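Local coordinates for protein homoserine kinase (Listeria monocytogenes, PDB 3HUL) that probably catalyses the ATP-dependent phosphorylation of L-homoserine to O-phospho-L-homoserine, a late step of threonine biosynthesis, as a GHMP-family kinase, at residues 97-100 with 101-105; 254-257 with 258-261; 265-268 with 269-272. All blocks are in the same frame, centred on the assembly; numbering follows the deposited sequence.

Contact 1. Residues 97-100 with 101-105; sequences IELA and NTLAE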
# COMPACT_ATOMS: atom_id res chain seq x y z
N ILE A 97 25.62 -11.52 15.53
CA ILE A 97 25.89 -10.30 14.80
C ILE A 97 25.68 -9.07 15.70
O ILE A 97 26.50 -8.15 15.70
CB ILE A 97 25.04 -10.24 13.55
CG1 ILE A 97 25.50 -11.33 12.57
CG2 ILE A 97 25.13 -8.87 12.88
CD1 ILE A 97 24.48 -11.61 11.44
N GLU A 98 24.59 -9.06 16.47
CA GLU A 98 24.28 -7.92 17.33
C GLU A 98 25.31 -7.81 18.45
O GLU A 98 25.72 -6.71 18.82
CB GLU A 98 22.88 -8.07 17.94
CG GLU A 98 21.77 -7.97 16.91
CD GLU A 98 21.41 -6.54 16.57
OE1 GLU A 98 22.31 -5.70 16.36
OE2 GLU A 98 20.21 -6.24 16.53
N LEU A 99 25.72 -8.96 18.99
CA LEU A 99 26.79 -8.98 19.99
C LEU A 99 28.08 -8.31 19.48
O LEU A 99 28.59 -7.38 20.11
CB LEU A 99 27.06 -10.42 20.45
CG LEU A 99 27.97 -10.64 21.66
CD1 LEU A 99 27.30 -10.21 22.95
CD2 LEU A 99 28.35 -12.12 21.71
N ALA A 100 28.56 -8.74 18.32
CA ALA A 100 29.80 -8.22 17.77
C ALA A 100 29.66 -6.75 17.43
O ALA A 100 30.59 -5.94 17.67
CB ALA A 100 30.19 -9.01 16.53
N ASN A 101 28.53 -6.42 16.81
CA ASN A 101 28.26 -5.07 16.41
C ASN A 101 28.27 -4.15 17.62
O ASN A 101 28.75 -3.02 17.54
CB ASN A 101 26.91 -4.96 15.69
CG ASN A 101 26.61 -3.54 15.26
OD1 ASN A 101 27.28 -2.98 14.40
ND2 ASN A 101 25.60 -2.94 15.89
N THR A 102 27.72 -4.62 18.73
CA THR A 102 27.72 -3.76 19.90
C THR A 102 29.10 -3.75 20.62
O THR A 102 29.69 -2.68 20.78
CB THR A 102 26.50 -4.01 20.83
OG1 THR A 102 25.31 -3.70 20.10
CG2 THR A 102 26.53 -3.11 22.04
N LEU A 103 29.63 -4.91 20.97
CA LEU A 103 30.91 -4.96 21.71
C LEU A 103 32.13 -4.47 20.93
O LEU A 103 33.09 -4.02 21.54
CB LEU A 103 31.18 -6.34 22.30
CG LEU A 103 30.20 -6.87 23.34
CD1 LEU A 103 30.52 -8.33 23.64
CD2 LEU A 103 30.20 -6.04 24.61
N ALA A 104 32.11 -4.53 19.61
CA ALA A 104 33.24 -4.03 18.81
C ALA A 104 32.89 -2.72 18.12
O ALA A 104 33.68 -2.18 17.33
CB ALA A 104 33.69 -5.06 17.78
N GLU A 105 31.70 -2.21 18.43
CA GLU A 105 31.27 -0.90 17.95
C GLU A 105 31.39 -0.80 16.43
O GLU A 105 31.97 0.15 15.91
CB GLU A 105 32.09 0.21 18.63
CG GLU A 105 32.35 0.02 20.13
CD GLU A 105 32.71 1.33 20.83
OE1 GLU A 105 33.59 2.09 20.33
OE2 GLU A 105 32.09 1.60 21.89
O HOH W 1 24.21 -4.19 17.90
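Leu-99 and Leu-103 meet one turn apart on the last turns of helix 88-103, which ends in a Schellman motif: Glu-105 takes positive phi (54°) and its N turns back to Thr-102 O. Followed outward, Leu-103 first sets CB beside Leu-99 O at 3.5 Å; chi1 of -62° keeps CG next to the residue's own N, and hence 3.6 Å from the same oxygen. Its CD1 goes on to Leu-99 CD1 at 3.8 Å, the two side chains crossing at a slant. Leucine suits both places, since their methyl ends pack on each other while Leu-103 N grips Leu-99 O almost straight on (N-H...O 169°). On another flank the residues are polar. Asn-101 OD1 accepts from Leu-108 N, tying the next loop to the helix, while Glu-98 OE1 forms a salt bridge with Lys-113 NZ of helix 110-121. The small Ala-100 packs on Leu-65 of helix 57-65. Past the helix end, Glu-105 reaches Arg-290 of the second subunit in a salt bridge. A single water joins the polar flank: it donates to Glu-98 O and to Glu-98 OE1, and accepts from Asn-101 ND2 at 2.7 Å and from Thr-102 OG1.

Contact 2. Residues 254-257 with 258-261; sequences FAPR and NLAN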
# COMPACT_ATOMS: atom_id res chain seq x y z
N PHE A 254 -2.79 -20.19 10.03
CA PHE A 254 -2.94 -18.73 9.91
C PHE A 254 -4.44 -18.41 10.04
O PHE A 254 -5.25 -19.01 9.36
CB PHE A 254 -2.37 -18.23 8.56
CG PHE A 254 -0.85 -18.40 8.42
CD1 PHE A 254 0.00 -17.30 8.55
CD2 PHE A 254 -0.30 -19.65 8.14
CE1 PHE A 254 1.41 -17.45 8.43
CE2 PHE A 254 1.10 -19.83 8.01
CZ PHE A 254 1.96 -18.71 8.16
N ALA A 255 -4.80 -17.45 10.89
CA ALA A 255 -6.22 -17.19 11.18
C ALA A 255 -6.51 -15.75 11.54
O ALA A 255 -5.66 -15.09 12.10
CB ALA A 255 -6.69 -18.10 12.35
N PRO A 256 -7.73 -15.27 11.25
CA PRO A 256 -8.14 -13.96 11.73
C PRO A 256 -7.85 -13.85 13.23
O PRO A 256 -7.99 -14.86 13.98
CB PRO A 256 -9.65 -13.97 11.51
CG PRO A 256 -9.86 -14.90 10.38
CD PRO A 256 -8.80 -15.96 10.51
N ARG A 257 -7.45 -12.67 13.67
CA ARG A 257 -7.14 -12.48 15.08
C ARG A 257 -8.28 -12.76 16.04
O ARG A 257 -8.04 -13.24 17.14
CB ARG A 257 -6.58 -11.10 15.38
CG ARG A 257 -5.15 -11.17 15.85
CD ARG A 257 -4.85 -10.10 16.88
NE ARG A 257 -4.01 -9.07 16.27
CZ ARG A 257 -3.27 -8.21 16.96
NH1 ARG A 257 -3.28 -8.24 18.29
NH2 ARG A 257 -2.53 -7.31 16.32
N ASN A 258 -9.51 -12.47 15.65
CA ASN A 258 -10.65 -12.68 16.55
C ASN A 258 -10.85 -14.18 16.84
O ASN A 258 -11.46 -14.53 17.81
CB ASN A 258 -11.93 -12.06 16.01
CG ASN A 258 -12.42 -12.73 14.74
OD1 ASN A 258 -11.90 -12.50 13.66
ND2 ASN A 258 -13.42 -13.55 14.88
N LEU A 259 -10.29 -15.03 15.98
CA LEU A 259 -10.46 -16.47 16.08
C LEU A 259 -9.36 -17.16 16.86
O LEU A 259 -9.47 -18.35 17.16
CB LEU A 259 -10.50 -17.09 14.69
CG LEU A 259 -11.80 -17.22 13.91
CD1 LEU A 259 -11.50 -17.95 12.62
CD2 LEU A 259 -12.87 -17.99 14.74
N ALA A 260 -8.28 -16.45 17.17
CA ALA A 260 -7.09 -17.05 17.78
C ALA A 260 -7.39 -17.97 18.98
O ALA A 260 -7.03 -19.16 18.97
CB ALA A 260 -6.09 -15.95 18.19
N ASN A 261 -8.01 -17.42 20.01
CA ASN A 261 -8.22 -18.15 21.29
C ASN A 261 -9.08 -19.40 21.09
O ASN A 261 -8.75 -20.49 21.59
CB ASN A 261 -8.87 -17.21 22.33
CG ASN A 261 -7.92 -16.13 22.81
OD1 ASN A 261 -6.75 -16.12 22.44
ND2 ASN A 261 -8.41 -15.22 23.64
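Pro-256 and Leu-259 form the close-packed side of this turn, lying alongside each other and pointing the same way. The leucine brings CD1 against the proline ring, 4.0 Å from Pro-256 CD and nearly as near to CG, while its CB sits 3.4 Å from Pro-256 O. Both residues also pack on Asn-258 of the third subunit. The proline carbonyl receives Leu-259 N, which lies 3.1 Å from Pro-256 O and above the carbonyl plane. Ala-260 N approaches Arg-257 O in a similar manner, well off the carbonyl plane, at 3.2 Å. Two successive i to i+3 bonds of this kind carry the chain from strand 251-255, in the four-stranded antiparallel sheet, into helix 260-268. Proline fits a helix entry because no N-H there need find a partner in a preceding turn, and its ring restricts phi, here -49°; alanine at 260 is small enough to lie against Ala-156 and Leu-278 of that sheet. The other side is looser. Asn-258 is partly exposed, and Arg-257 more so: its long, flexible chain touches Ala-156 of strand 156-161 and bends at chi2 and chi3 on the solvent side of the turn.

Contact 3. Residues 265-268 with 269-272; sequences TSLQ and TLEI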
# COMPACT_ATOMS: atom_id res chain seq x y z
N THR A 265 -7.96 -23.54 21.43
CA THR A 265 -8.81 -24.47 22.19
C THR A 265 -9.32 -25.60 21.32
O THR A 265 -9.12 -26.77 21.62
CB THR A 265 -9.97 -23.69 22.90
OG1 THR A 265 -9.37 -22.71 23.73
CG2 THR A 265 -10.86 -24.62 23.77
N SER A 266 -9.95 -25.24 20.21
CA SER A 266 -10.43 -26.19 19.23
C SER A 266 -9.36 -27.16 18.67
O SER A 266 -9.61 -28.37 18.52
CB SER A 266 -11.02 -25.38 18.10
OG SER A 266 -11.83 -26.19 17.29
N LEU A 267 -8.18 -26.64 18.35
CA LEU A 267 -7.13 -27.50 17.78
C LEU A 267 -6.50 -28.41 18.85
O LEU A 267 -6.08 -29.52 18.55
CB LEU A 267 -6.06 -26.68 17.05
CG LEU A 267 -6.58 -26.04 15.75
CD1 LEU A 267 -5.77 -24.80 15.42
CD2 LEU A 267 -6.59 -27.00 14.57
N GLN A 268 -6.42 -27.91 20.08
CA GLN A 268 -6.05 -28.71 21.23
C GLN A 268 -6.91 -29.96 21.45
O GLN A 268 -6.45 -30.89 22.10
CB GLN A 268 -6.04 -27.84 22.49
CG GLN A 268 -4.80 -26.96 22.57
CD GLN A 268 -4.83 -25.89 23.62
OE1 GLN A 268 -5.89 -25.50 24.14
NE2 GLN A 268 -3.66 -25.37 23.94
N THR A 269 -8.14 -30.00 20.91
CA THR A 269 -8.99 -31.20 21.08
C THR A 269 -8.57 -32.36 20.20
O THR A 269 -9.08 -33.47 20.36
CB THR A 269 -10.51 -30.95 20.83
OG1 THR A 269 -10.74 -30.69 19.45
CG2 THR A 269 -11.08 -29.83 21.70
N LEU A 270 -7.66 -32.12 19.25
CA LEU A 270 -7.22 -33.17 18.33
C LEU A 270 -6.25 -34.16 18.99
O LEU A 270 -6.05 -35.26 18.50
CB LEU A 270 -6.62 -32.57 17.05
CG LEU A 270 -7.57 -31.68 16.24
CD1 LEU A 270 -6.83 -31.00 15.06
CD2 LEU A 270 -8.78 -32.49 15.76
N GLU A 271 -5.68 -33.74 20.13
CA GLU A 271 -4.75 -34.55 20.93
C GLU A 271 -3.61 -35.11 20.07
O GLU A 271 -3.32 -36.31 20.05
CB GLU A 271 -5.48 -35.64 21.71
CG GLU A 271 -6.31 -35.04 22.87
CD GLU A 271 -7.49 -35.90 23.28
OE1 GLU A 271 -8.29 -35.42 24.12
OE2 GLU A 271 -7.61 -37.04 22.78
N ILE A 272 -3.02 -34.20 19.32
CA ILE A 272 -1.87 -34.50 18.52
C ILE A 272 -0.69 -34.29 19.46
O ILE A 272 -0.75 -33.47 20.39
CB ILE A 272 -1.85 -33.58 17.25
CG1 ILE A 272 -2.98 -34.00 16.30
CG2 ILE A 272 -0.52 -33.63 16.52
CD1 ILE A 272 -3.43 -32.91 15.36
O HOH W 2 -3.88 -31.21 19.21
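Thr-269 turns its hydroxyl back onto the preceding helical turn, where OG1 donates to Ser-266 O at 2.7 Å. With chi1 at 69° the hydroxyl stands between the threonine's own N and carbonyl carbon, and from there it faces that oxygen at only a slight tilt from the carbonyl plane. Thr-269 N bonds to the same Ser-266 O, 3.2 Å away but from well above the plane, so two donors of one residue grip one acceptor. The i-4 partner of a regular alpha helix, Thr-265 O, retains just a weak bond to Thr-269 N, 3.4 Å long and bent to 122°. Threonine suits this place because its hydroxyl adds a side-chain donor to a carbonyl of the last turn, while its CG2 lies 3.6 Å from Thr-265 O.

Next comes Leu-270, whose N reaches Leu-267 O at 3.1 Å, and whose CD1 lies beside Leu-267 CD2 at 4.0 Å, the two side chains running the same way. In this C-terminal turn of helix 260-268, i to i+3 bonds replace the i to i+4 bonds, with a type I beta turn spanning Gln-268 to Glu-271; the positive phi of Glu-271 then leads the chain away toward strand 275-280. A water bridges the exit, donating to Leu-267 O at 2.9 Å and accepting from Ile-272 N.

Farther out, Leu-267 is buried against Ile-158 and Phe-160 of strand 156-161 and Val-233 of helix 227-235, as an apolar residue on the inner helix face should be. Leu-270 leans on Gln-229 of helix 227-235, and Ser-266 OG bonds to Gln-237 NE2.

Contacts 2 and 3 are the two ends of one helix, 260-268: contact 2 brings the chain in from strand 251-255, and contact 3 releases it toward strand 275-280, their centres about 15 Å apart. Contact 1 closes a different helix, 88-103, in the N-terminal GHMP kinase region; its centre lies about 38 Å from that of contact 2 and 43 Å from that of contact 3, across the chain's centre. Helix 88-103 begins within the predicted ATP-binding segment, and the side chain of Ile-97 is about 9 Å from that of Ser-90. Contacts 2 and 3 lie away from that site. Contacts 1 and 2 border different subunits, the second and the third.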